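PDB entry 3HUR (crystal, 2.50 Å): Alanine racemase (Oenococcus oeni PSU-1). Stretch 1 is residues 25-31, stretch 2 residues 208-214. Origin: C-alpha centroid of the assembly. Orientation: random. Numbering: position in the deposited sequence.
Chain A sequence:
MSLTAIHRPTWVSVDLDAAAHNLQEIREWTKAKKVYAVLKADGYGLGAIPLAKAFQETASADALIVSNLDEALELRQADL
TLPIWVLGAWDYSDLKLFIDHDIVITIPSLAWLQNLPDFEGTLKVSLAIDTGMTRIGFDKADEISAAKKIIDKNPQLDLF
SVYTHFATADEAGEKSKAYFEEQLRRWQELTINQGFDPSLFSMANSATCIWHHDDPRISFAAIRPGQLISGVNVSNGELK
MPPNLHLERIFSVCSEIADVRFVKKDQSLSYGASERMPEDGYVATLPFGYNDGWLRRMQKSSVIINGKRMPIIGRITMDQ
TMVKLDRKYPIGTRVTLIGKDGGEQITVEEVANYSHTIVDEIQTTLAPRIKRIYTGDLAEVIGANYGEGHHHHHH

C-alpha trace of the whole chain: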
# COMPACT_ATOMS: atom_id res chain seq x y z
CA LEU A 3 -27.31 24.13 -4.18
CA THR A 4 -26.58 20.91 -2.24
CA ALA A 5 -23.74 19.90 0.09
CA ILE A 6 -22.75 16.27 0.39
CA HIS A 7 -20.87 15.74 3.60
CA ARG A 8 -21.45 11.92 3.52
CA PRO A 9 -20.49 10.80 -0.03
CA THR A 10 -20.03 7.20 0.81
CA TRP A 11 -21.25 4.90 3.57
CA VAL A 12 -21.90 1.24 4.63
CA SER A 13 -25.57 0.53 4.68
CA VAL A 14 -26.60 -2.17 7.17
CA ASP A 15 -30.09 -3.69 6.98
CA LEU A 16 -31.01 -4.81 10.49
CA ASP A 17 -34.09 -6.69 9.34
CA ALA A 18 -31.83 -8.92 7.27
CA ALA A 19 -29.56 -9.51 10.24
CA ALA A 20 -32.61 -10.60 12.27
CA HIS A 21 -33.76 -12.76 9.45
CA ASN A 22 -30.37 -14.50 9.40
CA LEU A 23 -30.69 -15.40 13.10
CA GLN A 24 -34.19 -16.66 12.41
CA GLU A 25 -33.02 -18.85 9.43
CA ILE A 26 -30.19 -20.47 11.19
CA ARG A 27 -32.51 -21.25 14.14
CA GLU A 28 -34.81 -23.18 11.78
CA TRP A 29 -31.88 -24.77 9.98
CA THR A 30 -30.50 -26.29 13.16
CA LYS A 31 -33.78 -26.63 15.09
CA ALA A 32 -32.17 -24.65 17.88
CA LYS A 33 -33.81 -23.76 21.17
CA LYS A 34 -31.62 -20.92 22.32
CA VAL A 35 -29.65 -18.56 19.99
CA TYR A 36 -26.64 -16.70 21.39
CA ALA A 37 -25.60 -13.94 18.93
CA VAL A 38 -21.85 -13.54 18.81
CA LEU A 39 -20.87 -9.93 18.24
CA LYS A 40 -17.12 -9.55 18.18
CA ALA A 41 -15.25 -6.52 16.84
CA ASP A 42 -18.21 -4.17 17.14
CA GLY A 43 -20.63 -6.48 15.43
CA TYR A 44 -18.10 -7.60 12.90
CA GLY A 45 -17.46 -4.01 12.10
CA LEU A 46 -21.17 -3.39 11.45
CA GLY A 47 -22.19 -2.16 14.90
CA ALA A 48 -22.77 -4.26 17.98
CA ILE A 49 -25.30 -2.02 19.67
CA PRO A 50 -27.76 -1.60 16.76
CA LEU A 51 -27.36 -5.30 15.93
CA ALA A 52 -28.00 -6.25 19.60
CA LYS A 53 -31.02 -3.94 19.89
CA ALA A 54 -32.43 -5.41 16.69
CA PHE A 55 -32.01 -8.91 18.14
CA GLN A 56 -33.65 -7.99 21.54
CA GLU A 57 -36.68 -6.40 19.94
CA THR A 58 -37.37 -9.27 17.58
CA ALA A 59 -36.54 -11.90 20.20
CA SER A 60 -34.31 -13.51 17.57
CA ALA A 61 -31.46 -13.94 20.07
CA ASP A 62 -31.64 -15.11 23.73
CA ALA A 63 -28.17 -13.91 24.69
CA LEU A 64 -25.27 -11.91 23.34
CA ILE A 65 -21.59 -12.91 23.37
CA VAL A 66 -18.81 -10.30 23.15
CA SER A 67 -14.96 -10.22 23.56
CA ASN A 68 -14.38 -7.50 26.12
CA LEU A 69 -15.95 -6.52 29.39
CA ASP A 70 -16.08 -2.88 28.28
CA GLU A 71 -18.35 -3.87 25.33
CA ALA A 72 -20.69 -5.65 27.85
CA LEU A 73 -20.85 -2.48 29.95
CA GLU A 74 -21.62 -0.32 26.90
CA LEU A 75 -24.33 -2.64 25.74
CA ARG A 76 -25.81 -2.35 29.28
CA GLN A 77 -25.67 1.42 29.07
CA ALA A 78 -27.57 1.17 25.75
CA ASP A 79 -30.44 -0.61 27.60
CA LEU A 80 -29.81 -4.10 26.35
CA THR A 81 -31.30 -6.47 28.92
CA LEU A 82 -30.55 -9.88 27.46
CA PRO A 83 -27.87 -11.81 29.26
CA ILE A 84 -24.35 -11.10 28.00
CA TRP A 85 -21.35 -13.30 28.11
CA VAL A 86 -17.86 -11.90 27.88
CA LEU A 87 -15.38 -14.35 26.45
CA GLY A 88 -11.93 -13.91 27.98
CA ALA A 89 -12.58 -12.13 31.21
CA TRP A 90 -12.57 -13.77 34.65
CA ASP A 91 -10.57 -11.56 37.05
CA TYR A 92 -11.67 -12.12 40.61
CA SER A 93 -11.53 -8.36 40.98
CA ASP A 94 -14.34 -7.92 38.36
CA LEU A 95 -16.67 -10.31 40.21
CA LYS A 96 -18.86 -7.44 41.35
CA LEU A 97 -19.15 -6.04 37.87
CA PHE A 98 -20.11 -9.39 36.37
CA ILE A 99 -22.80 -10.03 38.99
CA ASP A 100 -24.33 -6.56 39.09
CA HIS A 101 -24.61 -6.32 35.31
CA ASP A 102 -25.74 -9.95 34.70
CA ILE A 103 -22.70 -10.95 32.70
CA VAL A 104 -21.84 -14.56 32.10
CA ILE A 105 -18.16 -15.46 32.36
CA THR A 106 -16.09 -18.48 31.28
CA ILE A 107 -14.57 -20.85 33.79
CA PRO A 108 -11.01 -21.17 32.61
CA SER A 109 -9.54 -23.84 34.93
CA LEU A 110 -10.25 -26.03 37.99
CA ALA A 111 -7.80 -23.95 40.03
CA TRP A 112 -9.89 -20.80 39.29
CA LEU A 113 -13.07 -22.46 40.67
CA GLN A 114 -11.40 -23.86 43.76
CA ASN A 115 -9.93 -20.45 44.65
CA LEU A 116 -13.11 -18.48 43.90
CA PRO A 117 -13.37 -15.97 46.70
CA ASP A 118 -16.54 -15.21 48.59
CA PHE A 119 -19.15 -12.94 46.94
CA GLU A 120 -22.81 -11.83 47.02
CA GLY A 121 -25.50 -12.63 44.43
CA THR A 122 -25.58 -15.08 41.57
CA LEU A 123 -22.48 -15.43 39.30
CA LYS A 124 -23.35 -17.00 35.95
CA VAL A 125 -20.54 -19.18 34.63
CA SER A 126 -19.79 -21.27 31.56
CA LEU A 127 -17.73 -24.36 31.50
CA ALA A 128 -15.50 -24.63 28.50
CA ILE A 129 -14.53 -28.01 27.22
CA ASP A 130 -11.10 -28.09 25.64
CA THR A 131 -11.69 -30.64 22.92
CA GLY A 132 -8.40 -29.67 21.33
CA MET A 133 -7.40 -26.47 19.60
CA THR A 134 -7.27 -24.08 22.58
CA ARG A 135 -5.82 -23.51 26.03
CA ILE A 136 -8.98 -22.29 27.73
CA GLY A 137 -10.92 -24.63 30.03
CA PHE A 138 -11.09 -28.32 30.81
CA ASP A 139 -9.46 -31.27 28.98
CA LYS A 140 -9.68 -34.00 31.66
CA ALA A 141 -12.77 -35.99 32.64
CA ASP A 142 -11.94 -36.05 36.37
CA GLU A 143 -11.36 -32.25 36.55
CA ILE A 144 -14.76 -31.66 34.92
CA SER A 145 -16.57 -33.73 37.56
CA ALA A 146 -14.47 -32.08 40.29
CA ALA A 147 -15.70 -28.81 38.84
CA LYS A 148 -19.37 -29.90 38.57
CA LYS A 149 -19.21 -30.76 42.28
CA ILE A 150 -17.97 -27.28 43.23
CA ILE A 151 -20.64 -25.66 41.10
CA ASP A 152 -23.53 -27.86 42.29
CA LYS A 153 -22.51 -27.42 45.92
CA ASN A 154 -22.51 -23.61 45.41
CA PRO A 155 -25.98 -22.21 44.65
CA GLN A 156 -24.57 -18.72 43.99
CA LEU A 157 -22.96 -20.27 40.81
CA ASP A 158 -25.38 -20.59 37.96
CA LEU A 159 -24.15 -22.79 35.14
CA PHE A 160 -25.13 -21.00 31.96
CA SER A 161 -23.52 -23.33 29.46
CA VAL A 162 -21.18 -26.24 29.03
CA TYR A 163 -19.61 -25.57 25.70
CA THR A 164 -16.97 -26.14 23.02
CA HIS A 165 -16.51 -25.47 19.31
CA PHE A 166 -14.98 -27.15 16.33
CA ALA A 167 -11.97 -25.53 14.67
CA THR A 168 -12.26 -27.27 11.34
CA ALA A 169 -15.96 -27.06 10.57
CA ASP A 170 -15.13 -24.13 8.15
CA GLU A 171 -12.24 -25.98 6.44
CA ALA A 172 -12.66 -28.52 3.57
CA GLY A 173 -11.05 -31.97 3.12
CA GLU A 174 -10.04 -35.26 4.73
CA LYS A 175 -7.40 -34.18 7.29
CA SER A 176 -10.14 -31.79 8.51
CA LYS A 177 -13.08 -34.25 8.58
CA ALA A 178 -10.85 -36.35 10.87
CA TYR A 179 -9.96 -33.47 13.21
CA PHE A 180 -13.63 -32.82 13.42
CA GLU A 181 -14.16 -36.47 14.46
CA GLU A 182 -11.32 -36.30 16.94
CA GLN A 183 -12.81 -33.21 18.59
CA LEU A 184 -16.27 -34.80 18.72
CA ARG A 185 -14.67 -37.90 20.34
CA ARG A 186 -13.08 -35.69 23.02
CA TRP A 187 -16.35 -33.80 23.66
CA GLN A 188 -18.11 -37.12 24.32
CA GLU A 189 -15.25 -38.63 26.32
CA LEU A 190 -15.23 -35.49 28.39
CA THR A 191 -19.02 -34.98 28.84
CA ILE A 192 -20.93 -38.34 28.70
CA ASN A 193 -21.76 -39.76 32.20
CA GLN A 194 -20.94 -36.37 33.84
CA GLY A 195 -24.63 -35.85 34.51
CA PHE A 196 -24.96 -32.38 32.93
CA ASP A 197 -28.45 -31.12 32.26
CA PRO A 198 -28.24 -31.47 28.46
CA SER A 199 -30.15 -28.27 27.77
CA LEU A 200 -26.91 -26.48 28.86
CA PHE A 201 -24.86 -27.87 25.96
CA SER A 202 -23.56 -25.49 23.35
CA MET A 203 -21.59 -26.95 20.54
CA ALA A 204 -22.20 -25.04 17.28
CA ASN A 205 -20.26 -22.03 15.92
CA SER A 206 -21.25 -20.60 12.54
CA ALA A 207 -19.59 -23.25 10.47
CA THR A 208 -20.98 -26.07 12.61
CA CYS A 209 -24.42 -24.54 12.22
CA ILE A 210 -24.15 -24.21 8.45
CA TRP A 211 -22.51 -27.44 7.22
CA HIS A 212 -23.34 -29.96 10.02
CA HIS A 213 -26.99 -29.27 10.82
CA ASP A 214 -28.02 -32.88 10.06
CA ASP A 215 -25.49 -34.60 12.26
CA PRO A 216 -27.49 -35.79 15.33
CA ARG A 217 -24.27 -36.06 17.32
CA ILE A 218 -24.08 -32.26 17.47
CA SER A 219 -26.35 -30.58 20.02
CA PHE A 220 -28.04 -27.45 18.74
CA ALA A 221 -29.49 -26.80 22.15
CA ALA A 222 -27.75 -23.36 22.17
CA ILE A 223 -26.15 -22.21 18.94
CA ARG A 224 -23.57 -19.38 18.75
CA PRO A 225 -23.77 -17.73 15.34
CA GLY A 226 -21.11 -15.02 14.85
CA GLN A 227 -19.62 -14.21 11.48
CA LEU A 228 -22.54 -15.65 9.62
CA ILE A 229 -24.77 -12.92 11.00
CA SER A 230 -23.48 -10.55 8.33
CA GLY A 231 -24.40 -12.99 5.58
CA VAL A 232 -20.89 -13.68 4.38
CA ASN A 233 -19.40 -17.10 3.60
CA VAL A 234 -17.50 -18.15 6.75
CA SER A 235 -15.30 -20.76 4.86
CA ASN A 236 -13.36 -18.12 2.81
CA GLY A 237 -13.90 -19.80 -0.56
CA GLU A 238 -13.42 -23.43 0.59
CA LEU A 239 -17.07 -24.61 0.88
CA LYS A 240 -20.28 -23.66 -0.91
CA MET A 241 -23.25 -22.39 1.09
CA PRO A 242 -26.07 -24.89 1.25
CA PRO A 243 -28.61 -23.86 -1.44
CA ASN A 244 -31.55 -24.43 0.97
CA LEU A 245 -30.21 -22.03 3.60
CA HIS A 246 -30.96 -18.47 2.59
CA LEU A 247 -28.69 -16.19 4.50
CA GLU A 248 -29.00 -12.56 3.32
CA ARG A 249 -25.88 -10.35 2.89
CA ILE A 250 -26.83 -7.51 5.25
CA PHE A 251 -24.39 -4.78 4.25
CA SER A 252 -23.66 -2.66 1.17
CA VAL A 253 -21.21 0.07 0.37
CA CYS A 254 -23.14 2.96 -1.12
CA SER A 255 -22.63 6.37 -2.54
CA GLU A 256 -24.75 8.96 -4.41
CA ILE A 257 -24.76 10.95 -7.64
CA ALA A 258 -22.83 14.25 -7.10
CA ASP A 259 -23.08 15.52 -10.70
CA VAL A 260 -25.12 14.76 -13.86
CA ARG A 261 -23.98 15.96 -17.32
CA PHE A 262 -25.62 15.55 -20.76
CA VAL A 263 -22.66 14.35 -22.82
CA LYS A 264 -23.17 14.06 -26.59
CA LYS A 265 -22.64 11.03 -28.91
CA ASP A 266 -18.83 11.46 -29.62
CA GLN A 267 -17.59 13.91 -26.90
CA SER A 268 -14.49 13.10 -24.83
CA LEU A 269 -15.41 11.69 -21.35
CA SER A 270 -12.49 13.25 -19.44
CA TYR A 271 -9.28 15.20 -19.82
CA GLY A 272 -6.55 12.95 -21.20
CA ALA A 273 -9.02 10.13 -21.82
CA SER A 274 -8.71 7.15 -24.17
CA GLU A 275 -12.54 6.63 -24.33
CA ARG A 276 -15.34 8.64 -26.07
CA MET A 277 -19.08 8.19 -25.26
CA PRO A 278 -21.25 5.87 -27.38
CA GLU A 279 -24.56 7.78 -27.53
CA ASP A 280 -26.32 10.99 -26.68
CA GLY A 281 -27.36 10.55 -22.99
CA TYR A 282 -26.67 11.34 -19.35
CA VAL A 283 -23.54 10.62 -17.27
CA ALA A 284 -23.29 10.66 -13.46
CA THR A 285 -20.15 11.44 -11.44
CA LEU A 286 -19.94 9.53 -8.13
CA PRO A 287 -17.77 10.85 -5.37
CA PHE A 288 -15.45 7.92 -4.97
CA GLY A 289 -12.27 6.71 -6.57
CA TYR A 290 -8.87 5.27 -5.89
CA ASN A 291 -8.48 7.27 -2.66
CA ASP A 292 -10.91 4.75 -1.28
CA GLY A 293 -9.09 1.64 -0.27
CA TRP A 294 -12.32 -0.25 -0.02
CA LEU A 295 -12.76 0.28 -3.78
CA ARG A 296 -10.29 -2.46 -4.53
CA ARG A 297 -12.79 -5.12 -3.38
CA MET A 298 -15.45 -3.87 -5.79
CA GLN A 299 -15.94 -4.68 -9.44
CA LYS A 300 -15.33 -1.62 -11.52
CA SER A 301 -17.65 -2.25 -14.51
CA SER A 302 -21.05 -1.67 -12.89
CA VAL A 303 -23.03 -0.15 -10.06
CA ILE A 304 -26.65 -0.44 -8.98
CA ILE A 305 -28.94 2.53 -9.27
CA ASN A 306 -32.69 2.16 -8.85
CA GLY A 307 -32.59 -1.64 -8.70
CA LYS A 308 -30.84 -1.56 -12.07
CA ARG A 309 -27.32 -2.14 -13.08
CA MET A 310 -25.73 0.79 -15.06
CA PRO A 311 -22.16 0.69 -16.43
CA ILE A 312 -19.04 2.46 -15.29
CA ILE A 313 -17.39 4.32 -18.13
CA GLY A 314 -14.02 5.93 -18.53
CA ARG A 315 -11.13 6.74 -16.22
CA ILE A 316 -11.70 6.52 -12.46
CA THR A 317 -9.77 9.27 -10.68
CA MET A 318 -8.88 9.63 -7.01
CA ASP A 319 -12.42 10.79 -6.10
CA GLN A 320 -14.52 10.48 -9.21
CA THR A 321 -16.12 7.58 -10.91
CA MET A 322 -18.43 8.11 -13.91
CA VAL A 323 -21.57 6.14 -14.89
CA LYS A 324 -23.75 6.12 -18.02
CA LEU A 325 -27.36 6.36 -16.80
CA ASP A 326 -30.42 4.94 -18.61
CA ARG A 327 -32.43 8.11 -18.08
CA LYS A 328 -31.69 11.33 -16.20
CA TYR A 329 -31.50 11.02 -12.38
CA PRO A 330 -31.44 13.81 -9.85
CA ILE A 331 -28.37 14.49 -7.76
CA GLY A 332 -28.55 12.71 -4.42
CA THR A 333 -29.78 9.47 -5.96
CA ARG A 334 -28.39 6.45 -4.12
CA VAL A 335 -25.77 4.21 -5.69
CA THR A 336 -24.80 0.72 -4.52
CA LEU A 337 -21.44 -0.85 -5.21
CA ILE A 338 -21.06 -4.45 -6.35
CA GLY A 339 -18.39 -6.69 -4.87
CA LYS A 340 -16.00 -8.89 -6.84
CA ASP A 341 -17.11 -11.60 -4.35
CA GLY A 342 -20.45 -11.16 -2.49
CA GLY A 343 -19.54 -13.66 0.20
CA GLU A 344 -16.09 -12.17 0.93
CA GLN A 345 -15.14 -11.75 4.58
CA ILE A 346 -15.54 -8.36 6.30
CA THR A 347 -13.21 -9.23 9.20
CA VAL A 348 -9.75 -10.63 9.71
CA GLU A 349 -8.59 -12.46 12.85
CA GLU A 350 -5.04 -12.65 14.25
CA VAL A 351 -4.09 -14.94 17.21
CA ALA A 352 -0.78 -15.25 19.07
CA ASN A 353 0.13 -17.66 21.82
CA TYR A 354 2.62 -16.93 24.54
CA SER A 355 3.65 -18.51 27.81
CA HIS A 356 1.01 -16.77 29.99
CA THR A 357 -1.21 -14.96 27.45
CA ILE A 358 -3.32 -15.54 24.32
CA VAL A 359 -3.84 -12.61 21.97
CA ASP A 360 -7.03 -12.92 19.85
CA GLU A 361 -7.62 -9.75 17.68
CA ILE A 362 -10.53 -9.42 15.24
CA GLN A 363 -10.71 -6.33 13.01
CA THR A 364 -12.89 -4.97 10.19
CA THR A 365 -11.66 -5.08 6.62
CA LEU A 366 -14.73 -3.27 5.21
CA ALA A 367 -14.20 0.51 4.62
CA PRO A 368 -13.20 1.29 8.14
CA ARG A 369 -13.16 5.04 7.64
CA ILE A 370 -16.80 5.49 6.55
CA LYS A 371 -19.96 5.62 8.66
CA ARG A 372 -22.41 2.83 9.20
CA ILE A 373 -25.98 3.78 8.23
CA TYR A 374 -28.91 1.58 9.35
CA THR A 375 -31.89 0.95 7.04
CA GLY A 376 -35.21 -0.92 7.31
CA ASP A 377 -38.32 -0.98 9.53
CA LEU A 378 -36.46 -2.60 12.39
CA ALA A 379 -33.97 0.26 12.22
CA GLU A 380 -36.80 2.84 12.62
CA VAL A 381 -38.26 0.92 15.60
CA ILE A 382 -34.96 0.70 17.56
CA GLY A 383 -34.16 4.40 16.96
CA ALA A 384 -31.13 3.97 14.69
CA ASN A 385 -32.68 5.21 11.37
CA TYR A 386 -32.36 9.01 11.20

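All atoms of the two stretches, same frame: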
# COMPACT_ATOMS: atom_id res chain seq x y z
N GLU A 25 -33.26 -17.74 10.36
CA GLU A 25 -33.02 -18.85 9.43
C GLU A 25 -32.21 -19.92 10.04
O GLU A 25 -32.51 -21.10 9.88
CB GLU A 25 -32.25 -18.41 8.19
CG GLU A 25 -33.08 -17.68 7.18
CD GLU A 25 -33.99 -18.60 6.41
OE1 GLU A 25 -33.49 -19.57 5.78
OE2 GLU A 25 -35.19 -18.31 6.44
N ILE A 26 -31.13 -19.51 10.69
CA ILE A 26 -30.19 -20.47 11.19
C ILE A 26 -30.74 -21.19 12.43
O ILE A 26 -30.25 -22.27 12.80
CB ILE A 26 -28.80 -19.84 11.43
CG1 ILE A 26 -27.73 -20.92 11.41
CG2 ILE A 26 -28.75 -19.09 12.75
CD1 ILE A 26 -27.54 -21.59 10.06
N ARG A 27 -31.75 -20.59 13.07
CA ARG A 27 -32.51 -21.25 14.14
C ARG A 27 -33.29 -22.43 13.53
O ARG A 27 -33.22 -23.53 14.04
CB ARG A 27 -33.49 -20.28 14.81
CG ARG A 27 -34.00 -20.77 16.16
CD ARG A 27 -35.12 -19.87 16.72
NE ARG A 27 -34.96 -19.68 18.16
CZ ARG A 27 -34.46 -18.59 18.75
NH1 ARG A 27 -34.07 -17.54 18.04
NH2 ARG A 27 -34.35 -18.55 20.08
N GLU A 28 -34.00 -22.17 12.43
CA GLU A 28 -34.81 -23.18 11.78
C GLU A 28 -33.95 -24.23 11.14
O GLU A 28 -34.38 -25.36 11.00
CB GLU A 28 -35.72 -22.57 10.69
CG GLU A 28 -36.72 -21.53 11.20
CD GLU A 28 -37.35 -20.70 10.06
OE1 GLU A 28 -37.72 -21.31 9.02
OE2 GLU A 28 -37.48 -19.44 10.20
N TRP A 29 -32.75 -23.87 10.72
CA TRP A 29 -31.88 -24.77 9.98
C TRP A 29 -31.31 -25.82 10.91
O TRP A 29 -30.97 -26.94 10.49
CB TRP A 29 -30.75 -23.96 9.37
CG TRP A 29 -29.74 -24.69 8.50
CD1 TRP A 29 -28.45 -25.01 8.83
CD2 TRP A 29 -29.92 -25.10 7.14
NE1 TRP A 29 -27.83 -25.61 7.76
CE2 TRP A 29 -28.71 -25.68 6.71
CE3 TRP A 29 -31.01 -25.06 6.24
CZ2 TRP A 29 -28.55 -26.22 5.42
CZ3 TRP A 29 -30.84 -25.58 4.94
CH2 TRP A 29 -29.62 -26.16 4.56
N THR A 30 -31.16 -25.44 12.17
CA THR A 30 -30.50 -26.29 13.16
C THR A 30 -31.50 -26.78 14.23
O THR A 30 -31.12 -27.48 15.16
CB THR A 30 -29.30 -25.54 13.82
OG1 THR A 30 -29.77 -24.50 14.69
CG2 THR A 30 -28.38 -24.94 12.75
N LYS A 31 -32.77 -26.42 14.07
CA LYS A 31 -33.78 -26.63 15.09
C LYS A 31 -33.26 -26.28 16.48
O LYS A 31 -33.24 -27.10 17.38
CB LYS A 31 -34.28 -28.09 15.02
CG LYS A 31 -35.64 -28.26 14.34
CD LYS A 31 -35.61 -28.21 12.79
CE LYS A 31 -37.05 -28.50 12.19
NZ LYS A 31 -37.34 -27.94 10.81
N THR A 208 -20.27 -24.95 12.12
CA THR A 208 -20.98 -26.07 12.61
C THR A 208 -22.44 -25.91 12.29
O THR A 208 -23.08 -26.84 11.76
CB THR A 208 -20.77 -26.27 14.10
OG1 THR A 208 -19.38 -26.14 14.41
CG2 THR A 208 -21.22 -27.67 14.52
N CYS A 209 -23.00 -24.73 12.53
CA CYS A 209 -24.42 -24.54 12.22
C CYS A 209 -24.70 -24.75 10.73
O CYS A 209 -25.72 -25.36 10.35
CB CYS A 209 -24.91 -23.14 12.66
SG CYS A 209 -25.03 -22.88 14.45
N ILE A 210 -23.83 -24.22 9.88
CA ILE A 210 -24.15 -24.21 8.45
C ILE A 210 -24.04 -25.62 7.85
O ILE A 210 -25.03 -26.16 7.41
CB ILE A 210 -23.27 -23.25 7.62
CG1 ILE A 210 -23.51 -21.79 8.03
CG2 ILE A 210 -23.52 -23.46 6.11
CD1 ILE A 210 -22.49 -20.86 7.54
N TRP A 211 -22.83 -26.19 7.90
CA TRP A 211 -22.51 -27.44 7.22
C TRP A 211 -22.65 -28.77 8.02
O TRP A 211 -22.32 -29.80 7.49
CB TRP A 211 -21.10 -27.36 6.60
CG TRP A 211 -21.04 -26.34 5.51
CD1 TRP A 211 -21.56 -26.45 4.25
CD2 TRP A 211 -20.49 -25.02 5.61
NE1 TRP A 211 -21.34 -25.27 3.54
CE2 TRP A 211 -20.70 -24.38 4.36
CE3 TRP A 211 -19.84 -24.33 6.63
CZ2 TRP A 211 -20.26 -23.09 4.10
CZ3 TRP A 211 -19.41 -23.05 6.38
CH2 TRP A 211 -19.62 -22.44 5.11
N HIS A 212 -23.15 -28.75 9.25
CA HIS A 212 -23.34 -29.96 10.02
C HIS A 212 -24.69 -29.97 10.73
O HIS A 212 -24.84 -30.55 11.81
CB HIS A 212 -22.29 -30.08 11.10
CG HIS A 212 -20.89 -30.22 10.61
ND1 HIS A 212 -20.19 -29.18 10.03
CD2 HIS A 212 -20.02 -31.26 10.70
CE1 HIS A 212 -18.96 -29.59 9.76
NE2 HIS A 212 -18.84 -30.85 10.16
N HIS A 213 -25.70 -29.33 10.14
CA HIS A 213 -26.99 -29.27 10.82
C HIS A 213 -27.75 -30.62 10.87
O HIS A 213 -28.74 -30.74 11.59
CB HIS A 213 -27.88 -28.21 10.20
CG HIS A 213 -28.42 -28.57 8.87
ND1 HIS A 213 -29.72 -28.29 8.50
CD2 HIS A 213 -27.83 -29.14 7.78
CE1 HIS A 213 -29.92 -28.70 7.26
NE2 HIS A 213 -28.79 -29.22 6.80
N ASP A 214 -27.30 -31.61 10.11
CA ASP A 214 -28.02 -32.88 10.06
C ASP A 214 -27.33 -33.97 10.85
O ASP A 214 -27.82 -35.08 10.92
CB ASP A 214 -28.18 -33.32 8.61
CG ASP A 214 -29.26 -32.55 7.88
OD1 ASP A 214 -30.16 -31.99 8.55
OD2 ASP A 214 -29.20 -32.50 6.63

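Two helix ends meet here, in a contact where no two touching residues are fewer than 179 positions apart in sequence, and the contact is small: about 315 Å² of surface counted over both sides. The backbones come nearest where each stretch is finishing its helix or has just left it, with Thr-30 CA and His-213 CA 5.2 Å apart. That placement matters, because the last carbonyls of a helix lack the usual partners further along the chain and are free to accept hydrogen bonds from side chains.

Trp-29 and His-213 cover the most surface, and they are joined in two ways. Their rings form an offset stack, with the five-membered ring of Trp-29 and the imidazole of His-213 only 2° from parallel and their centroids 3.6 Å apart; Trp-29 NE1 lies 3.2 Å from His-213 CG, over the face of the imidazole. At the same time His-213 ND1 donates a hydrogen bond of 2.7 Å to Trp-29 O, the backbone carbonyl of the very residue it stacks on. The histidine therefore bonds through its edge and packs through its face; its CA-to-CB bond points toward the first stretch, and chi1 is 73° (p).

Trp-29 returns the arrangement. Its CA-to-CB bond points sideways, but with chi1 at -178° (t) the indole reaches across, and Trp-29 NE1 donates to Ile-210 O at 2.9 Å with a nearly straight N-H...O angle of 164°. Cys-209 O also lies near the ring plane, 3.1 Å from Trp-29 CD1, so the polar edge of the indole faces backbone oxygens while one face carries the imidazole. Ile-210 takes part through its own carbonyl; its CA-to-CB bond points away. Each aromatic residue thus sends a ring nitrogen to a main-chain oxygen on the opposite stretch, and the two rings lie stacked, nearly parallel.

Beside this polar pair sits a small apolar patch centred on Cys-209. Cys-209 CB is 3.8 Å from Ile-26 CG1 and 3.9 Å from Thr-30 CG2, and the CA-to-CB bonds of Ile-26 and Cys-209 both point toward the opposing stretch. Ile-26 and Thr-30 are four residues apart, one helical turn, which brings both side chains to the same cysteine. Thr-30 places its methyl here, while Thr-30 OG1 donates to Ile-26 O at 3.0 Å. The rule to read from this contact is economical: aromatic faces stack, ring nitrogens seek carbonyls at helix ends, and compact side chains fill the adjoining space.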